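Local coordinates for protein extracellular ligand-binding receptor (Rhodopseudomonas palustris, PDB 3SG0) that probably serves as the solute-binding receptor of a transport system for small aromatic acids, and holds benzoyl-formic acid in the cleft between its two lobes, at residues 163-169 and 192-198; 171-175 and 245-249; 27-32 and 61-66. All blocks are in the same frame, centred on the assembly; numbering follows the deposited sequence.

Three contacts follow the chain through both lobes of a periplasmic binding protein. Interaction 3 comes first. It pairs strand 28-34 with strand 61-69 and closes a loop of 28 residues in the N-terminal lobe. Interaction 1 opens later, in the other lobe, where strands 161-167 and 189-196, joined by helix 170-186, pair side by side. Interaction 2 crosses it, because 171-175 lies between the segments of interaction 1 and 245-249 lies beyond both. Interactions 1 and 2 touch through His193 and Glu173, and both reach benzoyl-formic acid. Interaction 3 stands apart, its centre about 39 Å from that of interaction 1 and about 32 Å from that of interaction 2.

Interaction 1 of 3, residues 163-169 and 192-198; sequences GYIGFSD and THEVYAR. With 173 (benzoyl-formic acid), chain B.
Two parallel strands, 163-167 and 194-196, run side by side. Their axes approach to 4.5 Å and cross at -26°. Ile165 pairs with Glu194, Gly166 with Val195 and Phe167 with Tyr196. Thr192 comes first on the second segment, and its OG1 donates to Tyr164 O at 2.8 Å. Next, His193 sets CD2 3.9 Å from Tyr164 CE1. Backbone hydrogen bonds then run from Glu194 N to Tyr164 O (3.1 Å) and from Gly166 N to Glu194 O (3.0 Å). Val195 CB packs on Ser168 CB at 3.8 Å. Two more backbone hydrogen bonds follow, Tyr196 N to Gly166 O (3.0 Å) and Ser168 N to Tyr196 O (2.9 Å). The Tyr196 ring, chi1 p, meets Ile165 CG1 through CD2 at 3.8 Å. Arg198, chi1 m and then extended, lays CG 3.5 Å from the Phe167 ring centroid, a CH-pi contact. Arg198 NE and NH2 each donate to Asp169 OD2 at 3.0 Å, a salt bridge. Arg198 NH2 also donates to O1A of benzoyl-formic acid at 2.8 Å, and Arg198 NH1 to its O2 at 3.2 Å. Asp169 N-caps helix 170-186, the crossover of this beta-alpha-beta unit. Strand 217-221 pairs with 161-167 on its other edge, and Ile165 and Tyr196 touch helix 228-236.

Interaction 2 of 3, residues 171-175 and 245-249; sequences YGEGY and QTHGV. With 173 (benzoyl-formic acid), chain B.
The hydroxyl of Tyr171 meets an ST turn. Thr246 OG1 accepts from Gly248 N at 3.2 Å and is also hydrogen-bonded to Tyr171 OH at 2.7 Å. Segment 171-175 is helical, near the start of helix 170-186. Segment 245-249 is a loop that follows strand 242-244. The backbones stay well apart: the CA atoms of Tyr171 and Gly248 are 9.6 Å from each other, and those of Tyr175 and Thr246 8.8 Å. Two tyrosines one helical turn apart bridge the gap, both with CB toward the loop. Tyr171, chi1 t, sends its hydroxyl to Thr246 OG1, while Tyr175, chi1 m, lays its ring against Thr246 CG2. Thr246, chi1 p, places CG2 3.7 Å from the Tyr175 ring centroid, 10° off the ring normal, a CH-pi contact. One water joins Tyr175 to the next loop residue: it donates to Tyr175 OH at 2.8 Å and accepts from His247 N at 2.9 Å. Both segments lie at the carboxyl end of the parallel sheet of this lobe, where periplasmic binding proteins hold their ligands in the interdomain cleft. Tyr171, His247 and Gly248 line the pocket of benzoyl-formic acid. Tyr171 turns a ring face to the ligand, with CE1 3.4 Å from C1D. His247, chi1 p, also offers a face, with CD2 3.6 Å from C1E. Gly248 CA sits 3.6 Å from C1D of the ligand's phenyl group. Asp143 OD1 is hydrogen-bonded to both Tyr175 OH and His247 NE2, while Glu270 takes His247 ND1.

Interaction 3 of 3, residues 27-32 and 61-66; sequences EIKIGI and EKVTYF
This is a parallel pairing of two neighbouring strands, 28-32 and 61-66, in the mixed sheet of the N-terminal lobe of a periplasmic binding protein. The axes lie 4.7 Å apart and cross at -21°. Ile28 pairs with Val63, Lys29 with Thr64, Ile30 with Tyr65 and Gly31 with Phe66. Five backbone hydrogen bonds join the strands: Ile28 N to Lys62 O, Thr64 N to Ile28 O, Ile30 N to Thr64 O and Phe66 N to Ile30 O, each 2.9 Å, and Ile32 N to Phe66 O at 2.8 Å. Ile28, Val63, Ile30 and Tyr65 share one face. There Ile30 CG1 meets Val63 CG1 at 3.8 Å, and Ile30 CB meets Tyr65 CD1 at 3.6 Å. Helix 306-328 covers this face. On the other, Lys29, chi1 m with an extended chain, brings CG 3.8 Å from CE2 at the Phe66 ring edge. Just before the first strand, Glu27, chi1 p, bends so that OE1 accepts from Thr64 OG1 at 2.7 Å.

Interaction 1 of 3, residues 163-169 and 192-198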
loop_
_atom_site.group_PDB
_atom_site.type_symbol
_atom_site.label_atom_id
_atom_site.label_comp_id
_atom_site.label_asym_id
_atom_site.label_seq_id
_atom_site.Cartn_x
_atom_site.Cartn_y
_atom_site.Cartn_z
ATOM N N GLY A 163 3.182 9.323 21.939
ATOM C CA GLY A 163 2.076 10.107 21.414
ATOM C C GLY A 163 1.562 9.507 20.119
ATOM O O GLY A 163 2.257 8.718 19.482
ATOM N N TYR A 164 0.347 9.869 19.723
ATOM C CA TYR A 164 -0.221 9.353 18.484
ATOM C C TYR A 164 -1.029 10.409 17.738
ATOM O O TYR A 164 -1.886 11.083 18.320
ATOM C CB TYR A 164 -1.115 8.139 18.764
ATOM C CG TYR A 164 -1.774 7.598 17.519
ATOM C CD1 TYR A 164 -2.933 8.177 17.012
ATOM C CD2 TYR A 164 -1.222 6.524 16.831
ATOM C CE1 TYR A 164 -3.530 7.694 15.855
ATOM C CE2 TYR A 164 -1.811 6.036 15.685
ATOM C CZ TYR A 164 -2.957 6.625 15.201
ATOM O OH TYR A 164 -3.513 6.112 14.052
ATOM N N ILE A 165 -0.768 10.528 16.440
ATOM C CA ILE A 165 -1.669 11.236 15.536
ATOM C C ILE A 165 -1.776 10.417 14.259
ATOM O O ILE A 165 -0.786 9.863 13.784
ATOM C CB ILE A 165 -1.195 12.678 15.225
ATOM C CG1 ILE A 165 -2.194 13.385 14.307
ATOM C CG2 ILE A 165 0.219 12.700 14.643
ATOM C CD1 ILE A 165 -1.904 14.867 14.110
ATOM N N GLY A 166 -2.975 10.319 13.705
ATOM C CA GLY A 166 -3.142 9.566 12.475
ATOM C C GLY A 166 -4.354 10.047 11.709
ATOM O O GLY A 166 -5.146 10.853 12.212
ATOM N N PHE A 167 -4.512 9.559 10.488
ATOM C CA PHE A 167 -5.669 9.933 9.697
ATOM C C PHE A 167 -6.949 9.453 10.378
ATOM O O PHE A 167 -7.007 8.351 10.942
ATOM C CB PHE A 167 -5.628 9.279 8.320
ATOM C CG PHE A 167 -4.627 9.872 7.352
ATOM C CD1 PHE A 167 -4.220 11.204 7.408
ATOM C CD2 PHE A 167 -4.134 9.072 6.335
ATOM C CE1 PHE A 167 -3.321 11.705 6.462
ATOM C CE2 PHE A 167 -3.254 9.560 5.397
ATOM C CZ PHE A 167 -2.848 10.876 5.446
ATOM N N SER A 168 -7.996 10.262 10.260
ATOM C CA SER A 168 -9.329 9.898 10.731
ATOM C C SER A 168 -10.041 9.029 9.690
ATOM O O SER A 168 -11.107 9.391 9.178
ATOM C CB SER A 168 -10.141 11.157 11.034
ATOM O OG SER A 168 -10.018 12.083 9.971
ATOM N N ASP A 169 -9.437 7.894 9.359
ATOM C CA ASP A 169 -10.043 6.951 8.430
ATOM C C ASP A 169 -9.563 5.548 8.764
ATOM O O ASP A 169 -8.823 5.354 9.736
ATOM C CB ASP A 169 -9.763 7.329 6.965
ATOM C CG ASP A 169 -8.288 7.253 6.585
ATOM O OD1 ASP A 169 -7.517 6.490 7.201
ATOM O OD2 ASP A 169 -7.906 7.965 5.629
ATOM N N THR A 192 -2.027 9.761 23.564
ATOM C CA THR A 192 -3.091 10.473 22.859
ATOM C C THR A 192 -3.701 9.596 21.789
ATOM O O THR A 192 -3.158 8.548 21.437
ATOM C CB THR A 192 -2.599 11.760 22.147
ATOM O OG1 THR A 192 -1.646 11.425 21.127
ATOM C CG2 THR A 192 -1.992 12.751 23.122
ATOM N N HIS A 193 -4.829 10.059 21.260
ATOM C CA HIS A 193 -5.426 9.500 20.061
ATOM C C HIS A 193 -5.892 10.672 19.202
ATOM O O HIS A 193 -7.091 10.908 19.047
ATOM C CB HIS A 193 -6.599 8.582 20.415
ATOM C CG HIS A 193 -7.228 7.912 19.230
ATOM N ND1 HIS A 193 -8.363 7.138 19.333
ATOM C CD2 HIS A 193 -6.877 7.890 17.921
ATOM C CE1 HIS A 193 -8.690 6.674 18.139
ATOM N NE2 HIS A 193 -7.808 7.123 17.265
ATOM N N GLU A 194 -4.936 11.426 18.664
ATOM C CA GLU A 194 -5.265 12.576 17.827
ATOM C C GLU A 194 -5.433 12.119 16.394
ATOM O O GLU A 194 -4.769 11.171 15.947
ATOM C CB GLU A 194 -4.178 13.645 17.917
ATOM C CG GLU A 194 -4.061 14.283 19.294
ATOM C CD GLU A 194 -5.344 14.956 19.737
ATOM O OE1 GLU A 194 -5.879 15.789 18.982
ATOM O OE2 GLU A 194 -5.827 14.649 20.847
ATOM N N VAL A 195 -6.308 12.804 15.668
ATOM C CA VAL A 195 -6.548 12.478 14.273
ATOM C C VAL A 195 -6.607 13.740 13.416
ATOM O O VAL A 195 -6.817 14.845 13.924
ATOM C CB VAL A 195 -7.850 11.651 14.088
ATOM C CG1 VAL A 195 -7.757 10.316 14.829
ATOM C CG2 VAL A 195 -9.075 12.440 14.522
ATOM N N TYR A 196 -6.416 13.563 12.114
ATOM C CA TYR A 196 -6.591 14.638 11.156
ATOM C C TYR A 196 -7.049 14.067 9.836
ATOM O O TYR A 196 -6.878 12.871 9.573
ATOM C CB TYR A 196 -5.326 15.483 10.994
ATOM C CG TYR A 196 -4.151 14.902 10.225
ATOM C CD1 TYR A 196 -3.705 15.510 9.052
ATOM C CD2 TYR A 196 -3.429 13.821 10.718
ATOM C CE1 TYR A 196 -2.598 15.035 8.365
ATOM C CE2 TYR A 196 -2.320 13.335 10.038
ATOM C CZ TYR A 196 -1.907 13.951 8.867
ATOM O OH TYR A 196 -0.789 13.468 8.209
ATOM N N ALA A 197 -7.654 14.922 9.015
ATOM C CA ALA A 197 -8.095 14.527 7.690
ATOM C C ALA A 197 -6.985 14.790 6.681
ATOM O O ALA A 197 -6.173 15.695 6.856
ATOM C CB ALA A 197 -9.362 15.257 7.309
ATOM N N ARG A 198 -6.939 13.982 5.626
ATOM C CA ARG A 198 -5.775 13.981 4.737
ATOM C C ARG A 198 -5.432 15.346 4.144
ATOM O O ARG A 198 -4.251 15.663 3.970
ATOM C CB ARG A 198 -5.916 12.931 3.626
ATOM C CG ARG A 198 -6.138 11.517 4.133
ATOM C CD ARG A 198 -5.718 10.451 3.104
ATOM N NE ARG A 198 -6.035 9.119 3.609
ATOM C CZ ARG A 198 -5.386 7.996 3.315
ATOM N NH1 ARG A 198 -4.349 7.990 2.483
ATOM N NH2 ARG A 198 -5.787 6.866 3.878
HETATM O O1B 173 B . -4.193 2.402 2.389
HETATM C C1 173 B . -4.072 3.598 2.413
HETATM O O1A 173 B . -5.126 4.466 2.673
HETATM C C2 173 B . -2.704 4.225 2.394
HETATM O O2 173 B . -2.560 5.375 2.684
HETATM C C1G 173 B . -1.565 3.366 1.940
HETATM C C2D 173 B . -1.738 2.501 0.696
HETATM C C2E 173 B . -0.606 1.606 0.236
HETATM C C3 173 B . 0.691 1.573 1.042
HETATM C C1E 173 B . 0.835 2.454 2.298
HETATM C C1D 173 B . -0.287 3.363 2.757
#

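Interaction 2 of 3, residues 171-175 and 245-249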
loop_
_atom_site.group_PDB
_atom_site.type_symbol
_atom_site.label_atom_id
_atom_site.label_comp_id
_atom_site.label_asym_id
_atom_site.label_seq_id
_atom_site.Cartn_x
_atom_site.Cartn_y
_atom_site.Cartn_z
ATOM N N TYR A 171 -7.452 3.582 7.412
ATOM C CA TYR A 171 -6.004 3.377 7.373
ATOM C C TYR A 171 -5.366 3.787 8.697
ATOM O O TYR A 171 -4.665 3.000 9.341
ATOM C CB TYR A 171 -5.364 4.154 6.224
ATOM C CG TYR A 171 -3.853 4.043 6.212
ATOM C CD1 TYR A 171 -3.228 2.883 5.764
ATOM C CD2 TYR A 171 -3.055 5.087 6.660
ATOM C CE1 TYR A 171 -1.858 2.773 5.761
ATOM C CE2 TYR A 171 -1.678 4.983 6.666
ATOM C CZ TYR A 171 -1.086 3.820 6.208
ATOM O OH TYR A 171 0.286 3.674 6.181
ATOM N N GLY A 172 -5.606 5.025 9.118
ATOM C CA GLY A 172 -5.047 5.489 10.374
ATOM C C GLY A 172 -5.515 4.638 11.534
ATOM O O GLY A 172 -4.720 4.204 12.368
ATOM N N GLU A 173 -6.815 4.388 11.594
ATOM C CA GLU A 173 -7.376 3.660 12.728
ATOM C C GLU A 173 -6.892 2.213 12.817
ATOM O O GLU A 173 -6.857 1.638 13.902
ATOM C CB GLU A 173 -8.905 3.739 12.728
ATOM C CG GLU A 173 -9.422 5.127 13.089
ATOM C CD GLU A 173 -9.018 5.544 14.496
ATOM O OE1 GLU A 173 -9.546 4.964 15.466
ATOM O OE2 GLU A 173 -8.163 6.437 14.638
ATOM N N GLY A 174 -6.501 1.628 11.692
ATOM C CA GLY A 174 -5.916 0.301 11.726
ATOM C C GLY A 174 -4.605 0.277 12.494
ATOM O O GLY A 174 -4.298 -0.706 13.176
ATOM N N TYR A 175 -3.820 1.350 12.394
ATOM C CA TYR A 175 -2.610 1.482 13.196
ATOM C C TYR A 175 -2.942 1.717 14.659
ATOM O O TYR A 175 -2.410 1.040 15.543
ATOM C CB TYR A 175 -1.668 2.576 12.643
ATOM C CG TYR A 175 -0.853 2.017 11.519
ATOM C CD1 TYR A 175 0.320 1.319 11.771
ATOM C CD2 TYR A 175 -1.297 2.104 10.209
ATOM C CE1 TYR A 175 1.043 0.737 10.739
ATOM C CE2 TYR A 175 -0.575 1.534 9.172
ATOM C CZ TYR A 175 0.591 0.851 9.445
ATOM O OH TYR A 175 1.293 0.245 8.425
ATOM N N GLN A 245 6.822 6.603 11.681
ATOM C CA GLN A 245 5.793 6.737 10.664
ATOM C C GLN A 245 5.412 5.336 10.192
ATOM O O GLN A 245 5.652 4.354 10.902
ATOM C CB GLN A 245 6.270 7.642 9.519
ATOM C CG GLN A 245 6.458 9.108 9.927
ATOM C CD GLN A 245 5.394 10.046 9.360
ATOM O OE1 GLN A 245 4.320 9.623 8.933
ATOM N NE2 GLN A 245 5.700 11.337 9.346
ATOM N N THR A 246 4.800 5.262 9.016
ATOM C CA THR A 246 4.327 4.015 8.421
ATOM C C THR A 246 4.811 3.928 6.983
ATOM O O THR A 246 5.342 4.895 6.432
ATOM C CB THR A 246 2.794 3.942 8.372
ATOM O OG1 THR A 246 2.303 4.908 7.429
ATOM C CG2 THR A 246 2.177 4.169 9.744
ATOM N N HIS A 247 4.586 2.777 6.353
ATOM C CA HIS A 247 4.978 2.593 4.962
ATOM C C HIS A 247 4.228 3.493 3.978
ATOM O O HIS A 247 4.551 3.509 2.792
ATOM C CB HIS A 247 4.910 1.120 4.542
ATOM C CG HIS A 247 3.555 0.491 4.673
ATOM N ND1 HIS A 247 3.327 -0.814 4.289
ATOM C CD2 HIS A 247 2.370 0.959 5.141
ATOM C CE1 HIS A 247 2.063 -1.123 4.514
ATOM N NE2 HIS A 247 1.459 -0.067 5.033
ATOM N N GLY A 248 3.238 4.246 4.460
ATOM C CA GLY A 248 2.628 5.290 3.651
ATOM C C GLY A 248 3.603 6.401 3.285
ATOM O O GLY A 248 3.309 7.186 2.376
ATOM N N VAL A 249 4.748 6.479 3.959
ATOM C CA VAL A 249 5.694 7.555 3.687
ATOM C C VAL A 249 6.867 7.130 2.811
ATOM O O VAL A 249 7.768 7.929 2.564
ATOM C CB VAL A 249 6.238 8.207 4.992
ATOM C CG1 VAL A 249 5.091 8.545 5.944
ATOM C CG2 VAL A 249 7.301 7.336 5.673
HETATM O O1B 173 B . -4.193 2.402 2.389
HETATM C C1 173 B . -4.072 3.598 2.413
HETATM O O1A 173 B . -5.126 4.466 2.673
HETATM C C2 173 B . -2.704 4.225 2.394
HETATM O O2 173 B . -2.560 5.375 2.684
HETATM C C1G 173 B . -1.565 3.366 1.940
HETATM C C2D 173 B . -1.738 2.501 0.696
HETATM C C2E 173 B . -0.606 1.606 0.236
HETATM C C3 173 B . 0.691 1.573 1.042
HETATM C C1E 173 B . 0.835 2.454 2.298
HETATM C C1D 173 B . -0.287 3.363 2.757
HETATM O O HOH W 1 4.013 0.827 8.478
#

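Interaction 3 of 3, residues 27-32 and 61-66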
loop_
_atom_site.group_PDB
_atom_site.type_symbol
_atom_site.label_atom_id
_atom_site.label_comp_id
_atom_site.label_asym_id
_atom_site.label_seq_id
_atom_site.Cartn_x
_atom_site.Cartn_y
_atom_site.Cartn_z
ATOM N N GLU A 27 -9.872 -9.150 -26.388
ATOM C CA GLU A 27 -8.550 -9.375 -25.823
ATOM C C GLU A 27 -8.710 -9.340 -24.311
ATOM O O GLU A 27 -9.817 -9.141 -23.823
ATOM C CB GLU A 27 -7.580 -8.285 -26.282
ATOM C CG GLU A 27 -7.773 -6.921 -25.614
ATOM C CD GLU A 27 -8.759 -6.011 -26.332
ATOM O OE1 GLU A 27 -8.608 -4.774 -26.223
ATOM O OE2 GLU A 27 -9.686 -6.521 -26.996
ATOM N N ILE A 28 -7.621 -9.524 -23.572
ATOM C CA ILE A 28 -7.674 -9.392 -22.119
ATOM C C ILE A 28 -7.749 -7.910 -21.771
ATOM O O ILE A 28 -7.021 -7.094 -22.340
ATOM C CB ILE A 28 -6.452 -10.043 -21.464
ATOM C CG1 ILE A 28 -6.455 -11.549 -21.743
ATOM C CG2 ILE A 28 -6.451 -9.775 -19.972
ATOM C CD1 ILE A 28 -5.184 -12.260 -21.332
ATOM N N LYS A 29 -8.636 -7.558 -20.845
ATOM C CA LYS A 29 -8.832 -6.158 -20.471
ATOM C C LYS A 29 -8.676 -5.985 -18.979
ATOM O O LYS A 29 -9.260 -6.734 -18.192
ATOM C CB LYS A 29 -10.213 -5.682 -20.903
ATOM C CG LYS A 29 -10.433 -5.690 -22.401
ATOM C CD LYS A 29 -11.830 -5.206 -22.725
ATOM C CE LYS A 29 -12.034 -5.052 -24.219
ATOM N NZ LYS A 29 -13.323 -4.362 -24.513
ATOM N N ILE A 30 -7.862 -5.011 -18.587
ATOM C CA ILE A 30 -7.567 -4.759 -17.185
ATOM C C ILE A 30 -7.984 -3.328 -16.882
ATOM O O ILE A 30 -7.528 -2.393 -17.557
ATOM C CB ILE A 30 -6.058 -4.891 -16.906
ATOM C CG1 ILE A 30 -5.512 -6.248 -17.367
ATOM C CG2 ILE A 30 -5.757 -4.623 -15.440
ATOM C CD1 ILE A 30 -6.015 -7.427 -16.595
ATOM N N GLY A 31 -8.859 -3.141 -15.902
ATOM C CA GLY A 31 -9.272 -1.809 -15.492
ATOM C C GLY A 31 -8.528 -1.379 -14.251
ATOM O O GLY A 31 -8.326 -2.191 -13.348
ATOM N N ILE A 32 -8.133 -0.112 -14.187
ATOM C CA ILE A 32 -7.394 0.404 -13.044
ATOM C C ILE A 32 -7.994 1.739 -12.621
ATOM O O ILE A 32 -8.222 2.612 -13.461
ATOM C CB ILE A 32 -5.902 0.623 -13.389
ATOM C CG1 ILE A 32 -5.309 -0.600 -14.097
ATOM C CG2 ILE A 32 -5.113 0.943 -12.132
ATOM C CD1 ILE A 32 -3.930 -0.342 -14.704
ATOM N N GLU A 61 -2.109 -13.637 -25.618
ATOM C CA GLU A 61 -3.228 -12.735 -25.845
ATOM C C GLU A 61 -2.813 -11.294 -25.626
ATOM O O GLU A 61 -2.027 -10.995 -24.722
ATOM C CB GLU A 61 -4.376 -13.055 -24.887
ATOM C CG GLU A 61 -5.006 -14.419 -25.083
ATOM C CD GLU A 61 -5.876 -14.481 -26.318
ATOM O OE1 GLU A 61 -6.512 -13.458 -26.652
ATOM O OE2 GLU A 61 -5.921 -15.553 -26.954
ATOM N N LYS A 62 -3.358 -10.398 -26.437
ATOM C CA LYS A 62 -3.157 -8.974 -26.215
ATOM C C LYS A 62 -3.831 -8.556 -24.914
ATOM O O LYS A 62 -4.878 -9.093 -24.549
ATOM C CB LYS A 62 -3.718 -8.154 -27.379
ATOM C CG LYS A 62 -3.457 -6.658 -27.250
ATOM C CD LYS A 62 -3.942 -5.873 -28.462
ATOM C CE LYS A 62 -5.456 -5.738 -28.479
ATOM N NZ LYS A 62 -5.905 -4.761 -29.511
ATOM N N VAL A 63 -3.219 -7.602 -24.224
ATOM C CA VAL A 63 -3.771 -7.056 -22.993
ATOM C C VAL A 63 -3.912 -5.553 -23.173
ATOM O O VAL A 63 -2.968 -4.884 -23.601
ATOM C CB VAL A 63 -2.843 -7.327 -21.797
ATOM C CG1 VAL A 63 -3.454 -6.783 -20.505
ATOM C CG2 VAL A 63 -2.561 -8.815 -21.666
ATOM N N THR A 64 -5.096 -5.029 -22.870
ATOM C CA THR A 64 -5.364 -3.602 -22.936
ATOM C C THR A 64 -5.687 -3.101 -21.530
ATOM O O THR A 64 -6.479 -3.723 -20.814
ATOM C CB THR A 64 -6.564 -3.326 -23.843
ATOM O OG1 THR A 64 -6.284 -3.815 -25.163
ATOM C CG2 THR A 64 -6.861 -1.832 -23.904
ATOM N N TYR A 65 -5.087 -1.976 -21.148
ATOM C CA TYR A 65 -5.290 -1.374 -19.837
ATOM C C TYR A 65 -6.153 -0.134 -19.969
ATOM O O TYR A 65 -5.970 0.666 -20.892
ATOM C CB TYR A 65 -3.943 -0.995 -19.225
ATOM C CG TYR A 65 -3.041 -2.190 -19.054
ATOM C CD1 TYR A 65 -3.136 -2.990 -17.925
ATOM C CD2 TYR A 65 -2.117 -2.547 -20.031
ATOM C CE1 TYR A 65 -2.338 -4.098 -17.762
ATOM C CE2 TYR A 65 -1.308 -3.663 -19.873
ATOM C CZ TYR A 65 -1.425 -4.431 -18.733
ATOM O OH TYR A 65 -0.636 -5.545 -18.552
ATOM N N PHE A 66 -7.088 0.023 -19.038
ATOM C CA PHE A 66 -7.971 1.178 -18.982
ATOM C C PHE A 66 -7.806 1.814 -17.625
ATOM O O PHE A 66 -8.337 1.301 -16.639
ATOM C CB PHE A 66 -9.417 0.726 -19.147
ATOM C CG PHE A 66 -9.682 0.021 -20.442
ATOM C CD1 PHE A 66 -10.157 0.722 -21.539
ATOM C CD2 PHE A 66 -9.452 -1.340 -20.574
ATOM C CE1 PHE A 66 -10.404 0.080 -22.744
ATOM C CE2 PHE A 66 -9.696 -1.989 -21.775
ATOM C CZ PHE A 66 -10.172 -1.274 -22.861
#